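Local coordinates for secreted protein (Streptomyces lividans TK24, PDB 5LXZ) that is probably a galactose oxidase-like copper-radical oxidase of auxiliary activity family AA5, built round a beta-propeller and named GlxA, at residues 45-53 with 96-104; 219-227 with 238-248. The protein carries 1 engineered substitution. All coordinates share one frame; numbering follows the deposited sequence.

Contact 1 (45-53 with 96-104); sequences SGNNQDNSD and GTKRYEKLK
Tyr100 sends its hydroxyl end into the turn formed by residues 45-48, where Asn48 N donates to Tyr100 OH over 2.9 Å in a bent bond. Ser45 OG lies at the ring edge, in its plane; its 2.4 Å from Tyr100 OH is very short and so doubtful, and Tyr100 is modelled in two conformers. With CG lodged between the backbone N and the carbonyl carbon (chi1 46°), the ring leaves the line of the strand and reaches this turn. Asn47 OD1 touches Tyr100 CD2 obliquely at 3.4 Å, while its ND2 donates to Asp478. Ser52 CB packs obliquely against the hydroxyl end of the ring.

The turn links strand 39-44 of one propeller sheet to helix 49-53, N-capped by Asn48, whose OD1 accepts from Asn51 N; strand 91-102 belongs to another sheet. Gln49, bent at chi2 (-59°), curls its amide over the strand, so that NE2 donates to Tyr100 O at 2.9 Å. The bond is nearly straight (166°) and lies in the amide plane of Gln49, but comes from above the carbonyl plane. A water over the ring centre donates to Gln49 OE1, accepts from Tyr100 N and bonds to Ser52 OG. With an alanine here, Tyr100 O is likely to lose this donor and the water one of its partners.

At the exposed end, the carboxylates of Asp53 and Glu101 are nearly coplanar, with Asp53 OD1 and Glu101 OE1 3.6 Å apart. Both oxygens bind a copper ion, which probably offsets their like charges; nearby, Arg99 NE pairs with Asp219.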
ATOM      1  N   SER A  45     -13.711   2.499  -9.211  1.00  9.47           N
ATOM      2  CA  SER A  45     -14.875   1.641  -9.362  1.00  9.63           C
ATOM      3  C   SER A  45     -15.151   0.805  -8.116  1.00 10.28           C
ATOM      4  O   SER A  45     -16.166   0.123  -8.034  1.00 10.33           O
ATOM      5  CB  SER A  45     -14.731   0.741 -10.578  1.00  9.77           C
ATOM      6  OG  SER A  45     -13.572  -0.059 -10.446  1.00 11.20           O
ATOM      7  N   GLY A  46     -14.262   0.852  -7.129  1.00  9.68           N
ATOM      8  CA  GLY A  46     -14.570   0.319  -5.806  1.00 10.72           C
ATOM      9  C   GLY A  46     -14.494  -1.191  -5.717  1.00 11.04           C
ATOM     10  O   GLY A  46     -15.120  -1.789  -4.825  1.00 11.41           O
ATOM     11  N   ASN A  47     -13.733  -1.833  -6.602  1.00 10.82           N
ATOM     12  CA  ASN A  47     -13.719  -3.276  -6.724  1.00 11.37           C
ATOM     13  C   ASN A  47     -15.141  -3.837  -6.860  1.00 12.35           C
ATOM     14  O   ASN A  47     -15.527  -4.782  -6.181  1.00 13.52           O
ATOM     15  CB  ASN A  47     -12.990  -3.944  -5.562  1.00 11.24           C
ATOM     16  CG  ASN A  47     -12.613  -5.388  -5.869  1.00 12.26           C
ATOM     17  OD1 ASN A  47     -12.450  -5.779  -7.028  1.00 14.69           O
ATOM     18  ND2 ASN A  47     -12.442  -6.183  -4.851  1.00 11.89           N
ATOM     19  N   ASN A  48     -15.916  -3.179  -7.710  1.00 13.03           N
ATOM     20  CA  ASN A  48     -17.304  -3.538  -7.964  1.00 13.19           C
ATOM     21  C   ASN A  48     -17.428  -3.691  -9.478  1.00 13.90           C
ATOM     22  O   ASN A  48     -17.209  -2.751 -10.219  1.00 12.89           O
ATOM     23  CB  ASN A  48     -18.183  -2.471  -7.411  1.00 13.53           C
ATOM     24  CG  ASN A  48     -19.639  -2.724  -7.689  1.00 15.22           C
ATOM     25  OD1 ASN A  48     -20.092  -2.568  -8.815  1.00 15.79           O
ATOM     26  ND2 ASN A  48     -20.383  -3.032  -6.656  1.00 17.23           N
ATOM     27  N   GLN A  49     -17.791  -4.883  -9.905  1.00 15.23           N
ATOM     28  CA  GLN A  49     -17.856  -5.260 -11.323  1.00 17.18           C
ATOM     29  C   GLN A  49     -18.820  -4.399 -12.070  1.00 15.67           C
ATOM     30  O   GLN A  49     -18.542  -4.012 -13.187  1.00 14.39           O
ATOM     31  CB  GLN A  49     -18.342  -6.710 -11.458  1.00 20.00           C
ATOM     32  CG  GLN A  49     -17.451  -7.721 -10.796  1.00 23.71           C
ATOM     33  CD  GLN A  49     -16.047  -7.687 -11.351  1.00 27.43           C
ATOM     34  OE1 GLN A  49     -15.817  -7.202 -12.465  1.00 32.63           O
ATOM     35  NE2 GLN A  49     -15.092  -8.203 -10.580  1.00 27.39           N
ATOM     36  N   ASP A  50     -19.943  -4.087 -11.428  1.00 15.69           N
ATOM     37  CA  ASP A  50     -20.942  -3.227 -12.073  1.00 15.92           C
ATOM     38  C   ASP A  50     -20.378  -1.865 -12.357  1.00 14.83           C
ATOM     39  O   ASP A  50     -20.537  -1.321 -13.448  1.00 14.63           O
ATOM     40  CB  ASP A  50     -22.220  -3.130 -11.241  1.00 17.41           C
ATOM     41  CG  ASP A  50     -22.979  -4.438 -11.178  1.00 19.33           C
ATOM     42  OD1 ASP A  50     -22.850  -5.283 -12.094  1.00 20.11           O
ATOM     43  OD2 ASP A  50     -23.703  -4.625 -10.169  1.00 22.81           O
ATOM     44  N   ASN A  51     -19.648  -1.304 -11.398  1.00 13.66           N
ATOM     45  CA  ASN A  51     -19.086   0.013 -11.583  1.00 14.14           C
ATOM     46  C   ASN A  51     -17.955  -0.006 -12.583  1.00 12.66           C
ATOM     47  O   ASN A  51     -17.794   0.950 -13.332  1.00 12.97           O
ATOM     48  CB  ASN A  51     -18.608   0.571 -10.252  1.00 14.80           C
ATOM     49  CG  ASN A  51     -19.736   0.972  -9.324  1.00 16.71           C
ATOM     50  OD1 ASN A  51     -20.941   0.934  -9.658  1.00 15.80           O
ATOM     51  ND2 ASN A  51     -19.351   1.382  -8.136  1.00 19.00           N
ATOM     52  N   SER A  52     -17.182  -1.083 -12.610  1.00 12.18           N
ATOM     53  CA  SER A  52     -16.108  -1.200 -13.598  1.00 12.48           C
ATOM     54  C   SER A  52     -16.695  -1.205 -15.027  1.00 13.04           C
ATOM     55  O   SER A  52     -16.239  -0.477 -15.910  1.00 13.13           O
ATOM     56  CB  SER A  52     -15.316  -2.458 -13.362  1.00 13.57           C
ATOM     57  OG  SER A  52     -14.260  -2.590 -14.311  1.00 13.66           O
ATOM     58  N   ASP A  53     -17.742  -2.010 -15.207  1.00 13.92           N
ATOM     59  CA  ASP A  53     -18.431  -2.084 -16.526  1.00 14.30           C
ATOM     60  C   ASP A  53     -19.035  -0.773 -16.951  1.00 13.56           C
ATOM     61  O   ASP A  53     -18.967  -0.396 -18.147  1.00 14.48           O
ATOM     62  CB  ASP A  53     -19.524  -3.152 -16.474  1.00 16.08           C
ATOM     63  CG  ASP A  53     -18.972  -4.540 -16.335  1.00 19.45           C
ATOM     64  OD1 ASP A  53     -17.767  -4.696 -16.613  1.00 22.27           O
ATOM     65  OD2 ASP A  53     -19.720  -5.465 -15.927  1.00 23.20           O
ATOM     66  N   GLY A  96      -3.686   2.338 -12.108  1.00  9.15           N
ATOM     67  CA  GLY A  96      -5.088   1.967 -11.984  1.00  9.94           C
ATOM     68  C   GLY A  96      -5.408   0.760 -12.800  1.00 10.83           C
ATOM     69  O   GLY A  96      -4.544   0.004 -13.194  1.00 10.46           O
ATOM     70  N   THR A  97      -6.704   0.561 -13.043  1.00 12.64           N
ATOM     71  CA  THR A  97      -7.134  -0.638 -13.712  1.00 14.20           C
ATOM     72  C   THR A  97      -8.108  -0.324 -14.842  1.00 15.46           C
ATOM     73  O   THR A  97      -8.803   0.713 -14.820  1.00 16.36           O
ATOM     74  CB  THR A  97      -7.728  -1.648 -12.695  1.00 16.10           C
ATOM     75  OG1 THR A  97      -7.964  -2.895 -13.332  1.00 16.00           O
ATOM     76  CG2 THR A  97      -9.039  -1.128 -12.075  1.00 16.82           C
ATOM     77  N   LYS A  98      -8.202  -1.184 -15.818  0.60 16.69           N
ATOM     78  CA  LYS A  98      -9.327  -1.041 -16.745  0.60 16.80           C
ATOM     79  C   LYS A  98     -10.234  -2.259 -16.705  0.60 14.91           C
ATOM     80  O   LYS A  98     -11.233  -2.302 -17.416  0.60 15.41           O
ATOM     81  CB  LYS A  98      -8.813  -0.745 -18.141  0.60 17.25           C
ATOM     82  CG  LYS A  98      -7.891  -1.823 -18.697  0.60 18.37           C
ATOM     83  CD  LYS A  98      -7.485  -1.503 -20.116  0.60 18.38           C
ATOM     84  CE  LYS A  98      -7.051  -2.751 -20.856  0.60 19.68           C
ATOM     85  NZ  LYS A  98      -6.620  -2.476 -22.257  0.60 21.56           N
ATOM     86  N   ARG A  99      -9.911  -3.219 -15.843  0.60 14.91           N
ATOM     87  CA  ARG A  99     -10.625  -4.484 -15.797  0.60 14.72           C
ATOM     88  C   ARG A  99     -10.212  -5.294 -14.601  0.60 14.56           C
ATOM     89  O   ARG A  99      -9.032  -5.306 -14.226  0.60 14.03           O
ATOM     90  CB  ARG A  99     -10.343  -5.310 -17.061  0.60 15.76           C
ATOM     91  CG  ARG A  99     -11.182  -6.570 -17.230  0.60 16.66           C
ATOM     92  CD  ARG A  99     -10.936  -7.219 -18.591  0.60 17.40           C
ATOM     93  NE  ARG A  99     -11.727  -8.442 -18.788  0.60 17.62           N
ATOM     94  CZ  ARG A  99     -13.031  -8.481 -19.074  0.60 19.27           C
ATOM     95  NH1 ARG A  99     -13.746  -7.371 -19.187  0.60 19.25           N
ATOM     96  NH2 ARG A  99     -13.640  -9.655 -19.233  0.60 20.26           N
ATOM     97  N   TYR A 100     -11.195  -5.986 -14.030  0.60 14.09           N
ATOM     98  CA  TYR A 100     -10.950  -6.992 -13.040  0.60 13.93           C
ATOM     99  C   TYR A 100     -12.137  -7.935 -13.021  0.60 15.24           C
ATOM    100  O   TYR A 100     -12.513  -8.355 -11.919  0.60 14.91           O
ATOM    101  CB  TYR A 100     -10.661  -6.397 -11.647  0.60 13.13           C
ATOM    102  CG  TYR A 100     -11.605  -5.295 -11.198  0.60 11.89           C
ATOM    103  CD1 TYR A 100     -11.391  -3.970 -11.555  0.60 11.75           C
ATOM    104  CD2 TYR A 100     -12.715  -5.583 -10.404  0.60 11.78           C
ATOM    105  CE1 TYR A 100     -12.246  -2.975 -11.149  0.60 11.48           C
ATOM    106  CE2 TYR A 100     -13.596  -4.591 -10.001  0.60 11.78           C
ATOM    107  CZ  TYR A 100     -13.347  -3.284 -10.336  0.60 10.72           C
ATOM    108  OH  TYR A 100     -14.211  -2.285  -9.895  0.60 10.51           O
ATOM    109  N   GLU A 101     -12.529  -8.468 -14.201  1.00 18.35           N
ATOM    110  CA  GLU A 101     -13.668  -9.301 -14.301  1.00 21.11           C
ATOM    111  C   GLU A 101     -13.401 -10.570 -13.561  1.00 21.29           C
ATOM    112  O   GLU A 101     -12.313 -11.121 -13.673  1.00 22.08           O
ATOM    113  CB  GLU A 101     -13.876  -9.665 -15.784  1.00 25.58           C
ATOM    114  CG  GLU A 101     -15.274 -10.145 -16.116  1.00 28.55           C
ATOM    115  CD  GLU A 101     -16.336  -9.063 -16.004  1.00 33.00           C
ATOM    116  OE1 GLU A 101     -16.032  -7.879 -16.283  1.00 37.89           O
ATOM    117  OE2 GLU A 101     -17.493  -9.383 -15.636  1.00 36.03           O
ATOM    118  N   LYS A 102     -14.406 -11.017 -12.826  1.00 21.17           N
ATOM    119  CA  LYS A 102     -14.364 -12.299 -12.153  1.00 24.28           C
ATOM    120  C   LYS A 102     -14.339 -13.368 -13.254  1.00 23.31           C
ATOM    121  O   LYS A 102     -15.025 -13.250 -14.276  1.00 23.90           O
ATOM    122  CB  LYS A 102     -15.598 -12.411 -11.248  1.00 27.30           C
ATOM    123  CG  LYS A 102     -15.593 -13.581 -10.293  1.00 32.39           C
ATOM    124  CD  LYS A 102     -16.907 -13.612  -9.526  1.00 34.82           C
ATOM    125  CE  LYS A 102     -16.877 -14.675  -8.459  1.00 36.16           C
ATOM    126  NZ  LYS A 102     -18.174 -14.722  -7.742  1.00 38.35           N
ATOM    127  N   LEU A 103     -13.487 -14.362 -13.100  1.00 21.82           N
ATOM    128  CA  LEU A 103     -13.360 -15.376 -14.160  1.00 23.84           C
ATOM    129  C   LEU A 103     -14.283 -16.542 -13.927  1.00 27.58           C
ATOM    130  O   LEU A 103     -14.378 -17.035 -12.807  1.00 29.18           O
ATOM    131  CB  LEU A 103     -11.940 -15.879 -14.288  1.00 22.84           C
ATOM    132  CG  LEU A 103     -10.958 -14.825 -14.752  1.00 24.46           C
ATOM    133  CD1 LEU A 103      -9.539 -15.338 -14.606  1.00 24.19           C
ATOM    134  CD2 LEU A 103     -11.253 -14.377 -16.180  1.00 27.19           C
ATOM    135  N   LYS A 104     -14.935 -16.966 -15.007  1.00 28.17           N
ATOM    136  CA  LYS A 104     -15.859 -18.091 -14.981  1.00 32.72           C
ATOM    137  C   LYS A 104     -15.068 -19.387 -14.997  1.00 30.88           C
ATOM    138  O   LYS A 104     -14.103 -19.523 -15.748  1.00 37.44           O
ATOM    139  CB  LYS A 104     -16.811 -18.071 -16.198  1.00 33.76           C
ATOM    140  CG  LYS A 104     -17.711 -16.844 -16.289  1.00 35.88           C
TER
HETATM  141  O   HOH W   1     -13.918  -5.212 -14.240  0.60 16.78           O

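Contact 2 (219-227 with 238-248); sequences DFQGIRDAF and KVDPMHEARAY. Engineered in segment 238-248: Ala247 (natural residue Trp). With CU (copper (II) ion), chain B.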
ATOM      1  N   ASP A 219      -9.373 -11.189 -13.845  1.00 24.03           N
ATOM      2  CA  ASP A 219      -8.633 -10.744 -15.063  1.00 22.49           C
ATOM      3  C   ASP A 219      -8.329  -9.260 -14.818  1.00 22.09           C
ATOM      4  O   ASP A 219      -9.080  -8.383 -15.236  1.00 21.95           O
ATOM      5  CB  ASP A 219      -9.493 -10.963 -16.315  1.00 25.25           C
ATOM      6  CG  ASP A 219      -8.825 -10.481 -17.612  1.00 26.86           C
ATOM      7  OD1 ASP A 219      -7.602 -10.189 -17.599  1.00 25.25           O
ATOM      8  OD2 ASP A 219      -9.542 -10.389 -18.649  1.00 27.25           O
ATOM      9  N   PHE A 220      -7.139  -9.005 -14.341  0.70 20.47           N
ATOM     10  CA  PHE A 220      -6.833  -7.759 -13.730  0.70 18.19           C
ATOM     11  C   PHE A 220      -5.747  -7.000 -14.537  0.70 18.09           C
ATOM     12  O   PHE A 220      -4.648  -7.513 -14.638  0.70 17.64           O
ATOM     13  CB  PHE A 220      -6.391  -8.164 -12.341  0.70 19.56           C
ATOM     14  CG  PHE A 220      -6.032  -7.022 -11.448  0.70 18.99           C
ATOM     15  CD1 PHE A 220      -6.684  -5.834 -11.549  0.70 18.43           C
ATOM     16  CD2 PHE A 220      -5.068  -7.186 -10.458  0.70 19.79           C
ATOM     17  CE1 PHE A 220      -6.369  -4.780 -10.711  0.70 20.55           C
ATOM     18  CE2 PHE A 220      -4.729  -6.134  -9.633  0.70 20.51           C
ATOM     19  CZ  PHE A 220      -5.386  -4.934  -9.749  0.70 20.33           C
ATOM     20  N   GLN A 221      -6.051  -5.804 -15.090  1.00 16.29           N
ATOM     21  CA  GLN A 221      -5.221  -5.154 -16.102  1.00 16.78           C
ATOM     22  C   GLN A 221      -4.967  -3.703 -15.715  1.00 15.76           C
ATOM     23  O   GLN A 221      -5.914  -3.039 -15.301  1.00 17.84           O
ATOM     24  CB  GLN A 221      -5.978  -5.124 -17.415  1.00 19.07           C
ATOM     25  CG  GLN A 221      -6.273  -6.529 -17.989  1.00 20.58           C
ATOM     26  CD  GLN A 221      -7.172  -6.495 -19.223  1.00 21.91           C
ATOM     27  OE1 GLN A 221      -7.775  -5.500 -19.559  1.00 23.20           O
ATOM     28  NE2 GLN A 221      -7.260  -7.611 -19.894  1.00 27.65           N
ATOM     29  N   GLY A 222      -3.743  -3.246 -15.913  1.00 12.68           N
ATOM     30  CA  GLY A 222      -3.330  -1.882 -15.509  1.00 12.67           C
ATOM     31  C   GLY A 222      -3.535  -0.839 -16.570  1.00 11.92           C
ATOM     32  O   GLY A 222      -3.688  -1.146 -17.759  1.00 12.49           O
ATOM     33  N   ILE A 223      -3.440   0.431 -16.146  1.00 11.10           N
ATOM     34  CA  ILE A 223      -3.462   1.577 -17.034  1.00 11.19           C
ATOM     35  C   ILE A 223      -2.269   2.509 -16.745  1.00 10.95           C
ATOM     36  O   ILE A 223      -1.593   2.337 -15.728  1.00 10.10           O
ATOM     37  CB  ILE A 223      -4.778   2.345 -16.880  1.00 11.58           C
ATOM     38  CG1 ILE A 223      -4.881   2.998 -15.493  1.00 11.90           C
ATOM     39  CG2 ILE A 223      -5.972   1.426 -17.203  1.00 12.41           C
ATOM     40  CD1 ILE A 223      -6.157   3.801 -15.288  1.00 13.29           C
ATOM     41  N   ARG A 224      -1.993   3.416 -17.679  1.00 10.37           N
ATOM     42  CA  ARG A 224      -0.850   4.314 -17.613  1.00 11.04           C
ATOM     43  C   ARG A 224      -1.165   5.661 -16.983  1.00 10.29           C
ATOM     44  O   ARG A 224      -0.243   6.436 -16.733  1.00  9.43           O
ATOM     45  CB  ARG A 224      -0.285   4.564 -19.003  1.00 12.73           C
ATOM     46  CG  ARG A 224       0.181   3.314 -19.702  1.00 15.32           C
ATOM     47  CD  ARG A 224       0.742   3.565 -21.111  1.00 17.89           C
ATOM     48  NE  ARG A 224       1.182   2.254 -21.595  1.00 23.03           N
ATOM     49  CZ  ARG A 224       0.388   1.286 -22.107  1.00 30.24           C
ATOM     50  NH1 ARG A 224      -0.926   1.466 -22.294  1.00 33.64           N
ATOM     51  NH2 ARG A 224       0.911   0.104 -22.444  1.00 31.37           N
ATOM     52  N   ASP A 225      -2.441   5.966 -16.781  1.00 10.46           N
ATOM     53  CA  ASP A 225      -2.890   7.295 -16.412  1.00 10.97           C
ATOM     54  C   ASP A 225      -2.209   7.846 -15.178  1.00 10.55           C
ATOM     55  O   ASP A 225      -1.999   7.103 -14.205  1.00 10.61           O
ATOM     56  CB  ASP A 225      -4.391   7.316 -16.125  1.00 12.75           C
ATOM     57  CG  ASP A 225      -5.245   6.842 -17.293  1.00 15.24           C
ATOM     58  OD1 ASP A 225      -4.815   6.003 -18.115  1.00 16.25           O
ATOM     59  OD2 ASP A 225      -6.418   7.295 -17.352  1.00 18.89           O
ATOM     60  N   ALA A 226      -1.934   9.134 -15.176  1.00  8.86           N
ATOM     61  CA  ALA A 226      -1.417   9.827 -14.019  1.00  9.14           C
ATOM     62  C   ALA A 226      -2.027  11.188 -13.834  1.00  8.65           C
ATOM     63  O   ALA A 226      -2.297  11.918 -14.829  1.00  8.83           O
ATOM     64  CB  ALA A 226       0.077   9.945 -14.100  1.00  8.97           C
ATOM     65  N   PHE A 227      -2.202  11.584 -12.576  1.00  7.94           N
ATOM     66  CA  PHE A 227      -2.801  12.869 -12.258  1.00  8.67           C
ATOM     67  C   PHE A 227      -2.082  13.456 -11.052  1.00  8.81           C
ATOM     68  O   PHE A 227      -1.479  12.730 -10.274  1.00  9.15           O
ATOM     69  CB  PHE A 227      -4.272  12.682 -11.844  1.00  8.78           C
ATOM     70  CG  PHE A 227      -5.124  12.034 -12.883  1.00  9.49           C
ATOM     71  CD1 PHE A 227      -5.172  10.658 -13.011  1.00 10.17           C
ATOM     72  CD2 PHE A 227      -5.787  12.822 -13.821  1.00 10.48           C
ATOM     73  CE1 PHE A 227      -5.930  10.058 -14.007  1.00 10.67           C
ATOM     74  CE2 PHE A 227      -6.516  12.212 -14.839  1.00 10.80           C
ATOM     75  CZ  PHE A 227      -6.600  10.856 -14.915  1.00 11.24           C
ATOM     76  N   LYS A 238      -4.727  16.202 -14.979  1.00 11.04           N
ATOM     77  CA  LYS A 238      -4.036  15.240 -15.791  1.00 11.57           C
ATOM     78  C   LYS A 238      -2.593  15.695 -16.028  1.00 10.87           C
ATOM     79  O   LYS A 238      -2.345  16.878 -16.311  1.00 11.81           O
ATOM     80  CB  LYS A 238      -4.737  15.101 -17.152  1.00 13.70           C
ATOM     81  CG  LYS A 238      -4.151  14.020 -18.039  1.00 16.47           C
ATOM     82  CD  LYS A 238      -5.109  13.691 -19.189  1.00 19.65           C
ATOM     83  CE  LYS A 238      -4.770  12.387 -19.878  0.50 20.42           C
ATOM     84  NZ  LYS A 238      -3.482  12.447 -20.614  0.50 22.06           N
ATOM     85  N   VAL A 239      -1.649  14.780 -15.845  1.00  9.78           N
ATOM     86  CA  VAL A 239      -0.261  14.976 -16.201  1.00  9.85           C
ATOM     87  C   VAL A 239       0.149  13.916 -17.188  1.00  9.69           C
ATOM     88  O   VAL A 239      -0.659  13.097 -17.596  1.00 10.60           O
ATOM     89  CB  VAL A 239       0.645  15.020 -14.924  1.00  9.55           C
ATOM     90  CG1 VAL A 239       0.242  16.207 -14.047  1.00  9.67           C
ATOM     91  CG2 VAL A 239       0.698  13.684 -14.166  1.00  9.89           C
ATOM     92  N   ASP A 240       1.430  13.861 -17.552  1.00  9.43           N
ATOM     93  CA  ASP A 240       1.813  12.832 -18.534  1.00 10.29           C
ATOM     94  C   ASP A 240       1.518  11.440 -17.991  1.00  9.97           C
ATOM     95  O   ASP A 240       1.788  11.187 -16.796  1.00  9.56           O
ATOM     96  CB  ASP A 240       3.299  12.872 -18.867  1.00 11.79           C
ATOM     97  CG  ASP A 240       3.683  13.998 -19.780  1.00 14.45           C
ATOM     98  OD1 ASP A 240       2.863  14.929 -20.034  1.00 16.74           O
ATOM     99  OD2 ASP A 240       4.879  13.972 -20.151  1.00 15.16           O
ATOM    100  N   PRO A 241       1.014  10.543 -18.848  1.00  9.88           N
ATOM    101  CA  PRO A 241       0.899   9.156 -18.418  1.00 10.12           C
ATOM    102  C   PRO A 241       2.278   8.508 -18.253  1.00  9.68           C
ATOM    103  O   PRO A 241       3.258   8.928 -18.859  1.00  9.32           O
ATOM    104  CB  PRO A 241       0.167   8.508 -19.578  1.00 10.51           C
ATOM    105  CG  PRO A 241       0.589   9.290 -20.798  1.00 11.17           C
ATOM    106  CD  PRO A 241       0.622  10.692 -20.280  1.00 10.67           C
ATOM    107  N   MET A 242       2.340   7.486 -17.407  1.00  9.23           N
ATOM    108  CA  MET A 242       3.518   6.659 -17.322  1.00  9.26           C
ATOM    109  C   MET A 242       3.785   5.943 -18.655  1.00  9.88           C
ATOM    110  O   MET A 242       2.877   5.756 -19.474  1.00 10.91           O
ATOM    111  CB  MET A 242       3.360   5.593 -16.230  1.00  9.24           C
ATOM    112  CG  MET A 242       3.269   6.201 -14.875  1.00  8.75           C
ATOM    113  SD  MET A 242       3.104   4.966 -13.569  1.00  8.91           S
ATOM    114  CE  MET A 242       1.549   4.212 -14.015  1.00  9.41           C
ATOM    115  N   HIS A 243       5.033   5.546 -18.859  1.00  9.68           N
ATOM    116  CA  HIS A 243       5.348   4.674 -19.991  1.00 11.75           C
ATOM    117  C   HIS A 243       4.709   3.307 -19.851  1.00 11.38           C
ATOM    118  O   HIS A 243       4.195   2.740 -20.812  1.00 12.48           O
ATOM    119  CB  HIS A 243       6.851   4.556 -20.134  1.00 12.80           C
ATOM    120  CG  HIS A 243       7.516   5.853 -20.448  1.00 14.40           C
ATOM    121  ND1 HIS A 243       7.637   6.321 -21.737  1.00 16.66           N
ATOM    122  CD2 HIS A 243       8.054   6.796 -19.652  1.00 15.05           C
ATOM    123  CE1 HIS A 243       8.236   7.497 -21.711  1.00 16.05           C
ATOM    124  NE2 HIS A 243       8.512   7.801 -20.462  1.00 17.44           N
ATOM    125  N   GLU A 244       4.769   2.747 -18.635  1.00  9.97           N
ATOM    126  CA  GLU A 244       4.196   1.449 -18.341  1.00 10.41           C
ATOM    127  C   GLU A 244       2.800   1.558 -17.759  1.00  9.61           C
ATOM    128  O   GLU A 244       2.532   2.411 -16.927  1.00  9.62           O
ATOM    129  CB  GLU A 244       5.061   0.707 -17.339  1.00 10.51           C
ATOM    130  CG  GLU A 244       6.471   0.427 -17.806  1.00 11.68           C
ATOM    131  CD  GLU A 244       6.535  -0.620 -18.909  1.00 12.79           C
ATOM    132  OE1 GLU A 244       5.747  -1.598 -18.869  1.00 14.58           O
ATOM    133  OE2 GLU A 244       7.408  -0.493 -19.813  1.00 14.03           O
ATOM    134  N   ALA A 245       1.908   0.676 -18.193  1.00  9.57           N
ATOM    135  CA  ALA A 245       0.630   0.472 -17.536  1.00  9.11           C
ATOM    136  C   ALA A 245       0.910  -0.262 -16.228  1.00  8.82           C
ATOM    137  O   ALA A 245       1.704  -1.206 -16.211  1.00  9.33           O
ATOM    138  CB  ALA A 245      -0.268  -0.348 -18.421  1.00 10.04           C
ATOM    139  N   ARG A 246       0.296   0.205 -15.138  1.00  7.87           N
ATOM    140  CA  ARG A 246       0.558  -0.365 -13.822  1.00  7.65           C
ATOM    141  C   ARG A 246      -0.694  -0.358 -12.974  1.00  7.91           C
ATOM    142  O   ARG A 246      -1.183   0.692 -12.605  1.00  9.14           O
ATOM    143  CB  ARG A 246       1.652   0.410 -13.076  1.00  7.70           C
ATOM    144  CG  ARG A 246       2.958   0.624 -13.844  1.00  7.58           C
ATOM    145  CD  ARG A 246       3.857   1.518 -12.977  1.00  7.63           C
ATOM    146  NE  ARG A 246       5.020   1.919 -13.735  1.00  7.24           N
ATOM    147  CZ  ARG A 246       6.167   1.238 -13.816  1.00  7.39           C
ATOM    148  NH1 ARG A 246       6.391   0.154 -13.121  1.00  7.36           N
ATOM    149  NH2 ARG A 246       7.161   1.662 -14.594  1.00  7.84           N
ATOM    150  N   ALA A 247      -1.203  -1.549 -12.667  1.00  8.03           N
ATOM    151  CA  ALA A 247      -2.114  -1.755 -11.559  1.00  7.85           C
ATOM    152  C   ALA A 247      -1.281  -2.143 -10.367  1.00  7.37           C
ATOM    153  O   ALA A 247      -0.522  -3.115 -10.415  1.00  8.11           O
ATOM    154  CB  ALA A 247      -3.144  -2.854 -11.836  1.00  8.02           C
ATOM    155  N   TYR A 248      -1.429  -1.394  -9.272  1.00  7.45           N
ATOM    156  CA  TYR A 248      -0.755  -1.645  -7.983  0.70  7.97           C
ATOM    157  C   TYR A 248       0.735  -1.263  -7.955  1.00  6.85           C
ATOM    158  O   TYR A 248       1.578  -1.982  -7.397  1.00  7.04           O
ATOM    159  CB  TYR A 248      -0.874  -3.092  -7.534  0.70  9.08           C
ATOM    160  CG  TYR A 248      -2.194  -3.599  -7.120  0.70 11.33           C
ATOM    161  CD1 TYR A 248      -3.356  -2.838  -7.182  0.70 12.41           C
ATOM    162  CD2 TYR A 248      -2.243  -4.870  -6.582  0.70 13.80           C
ATOM    163  CE1 TYR A 248      -4.548  -3.379  -6.756  0.70 14.84           C
ATOM    164  CE2 TYR A 248      -3.417  -5.408  -6.186  0.70 15.60           C
ATOM    165  CZ  TYR A 248      -4.556  -4.668  -6.265  0.70 15.91           C
ATOM    166  OH  TYR A 248      -5.674  -5.290  -5.814  0.70 20.85           O
TER
HETATM  167 CU    CU B 701      -6.793  -4.276  -4.413  0.70  8.81          CU
HETATM  168  O   HOH W   2      -2.184  10.755 -17.687  1.00 15.22           O
HETATM  169  O   HOH W   3      -7.845  -5.389  -5.972  0.70 16.96           O
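Phe220 drives the edge of its ring against the face of Tyr248, a T-shaped pair with centroids 4.9 Å apart and planes at 68°. Its CZ also meets CB of Ala247, an engineered residue standing where the natural protein has Trp. Next to them the two chains run almost in touch: Gly222 CA is 3.6 Å from Ala247 N, and any side chain at Gly222 would collide with the backbone opposite. Ile223 O then takes a straight bond from Arg246 N at 2.9 Å, and Ala245 CA adds a CH...O contact to the same oxygen.

The solvent side is the margin of Arg224, Pro241, His243 and Lys238. Arg224, extended from CG to NE, lies along the partner chain with one guanidinium face over Ala245 CB; its NE donates to His243 O at 3.2 Å, in the guanidinium plane. A water spans Ala226 N and Val239 O. Beneath this margin Ala226, Val239 and Phe227 stay buried: Val239 N bonds to Ala226 O, and Phe227 forms an antiparallel non-hydrogen-bonded pair with exposed Lys238.

Tyr248, backed on one face by Phe220, binds copper through OH at 2.1 Å. His461, His548 and a water complete the ligands about the metal, and Tyr460 also belongs to the site, which is consistent with the mononuclear copper centre of the galactose oxidase family.

Overall arrangement
Contacts 1 and 2 meet along strands 91-102 and 218-222, neighbours in one antiparallel sheet; their centres are about 16 Å apart. Thr97 OG1 of contact 1 probably hydrogen-bonds to Gln221 O of contact 2, and Gly96 O packs on Ala247 CB. Contact 1 is partly buried and mainly polar, one buried ring among amides, hydroxyls and water, running out to a surface copper held by carboxylates. Contact 2 is more buried and about twice as large; it relies on aromatic packing and backbone bonds between two short strands and the loop after strand 235-238, and supplies a phenol to the other copper. His461, a ligand of that copper, also touches Asn47 of contact 1.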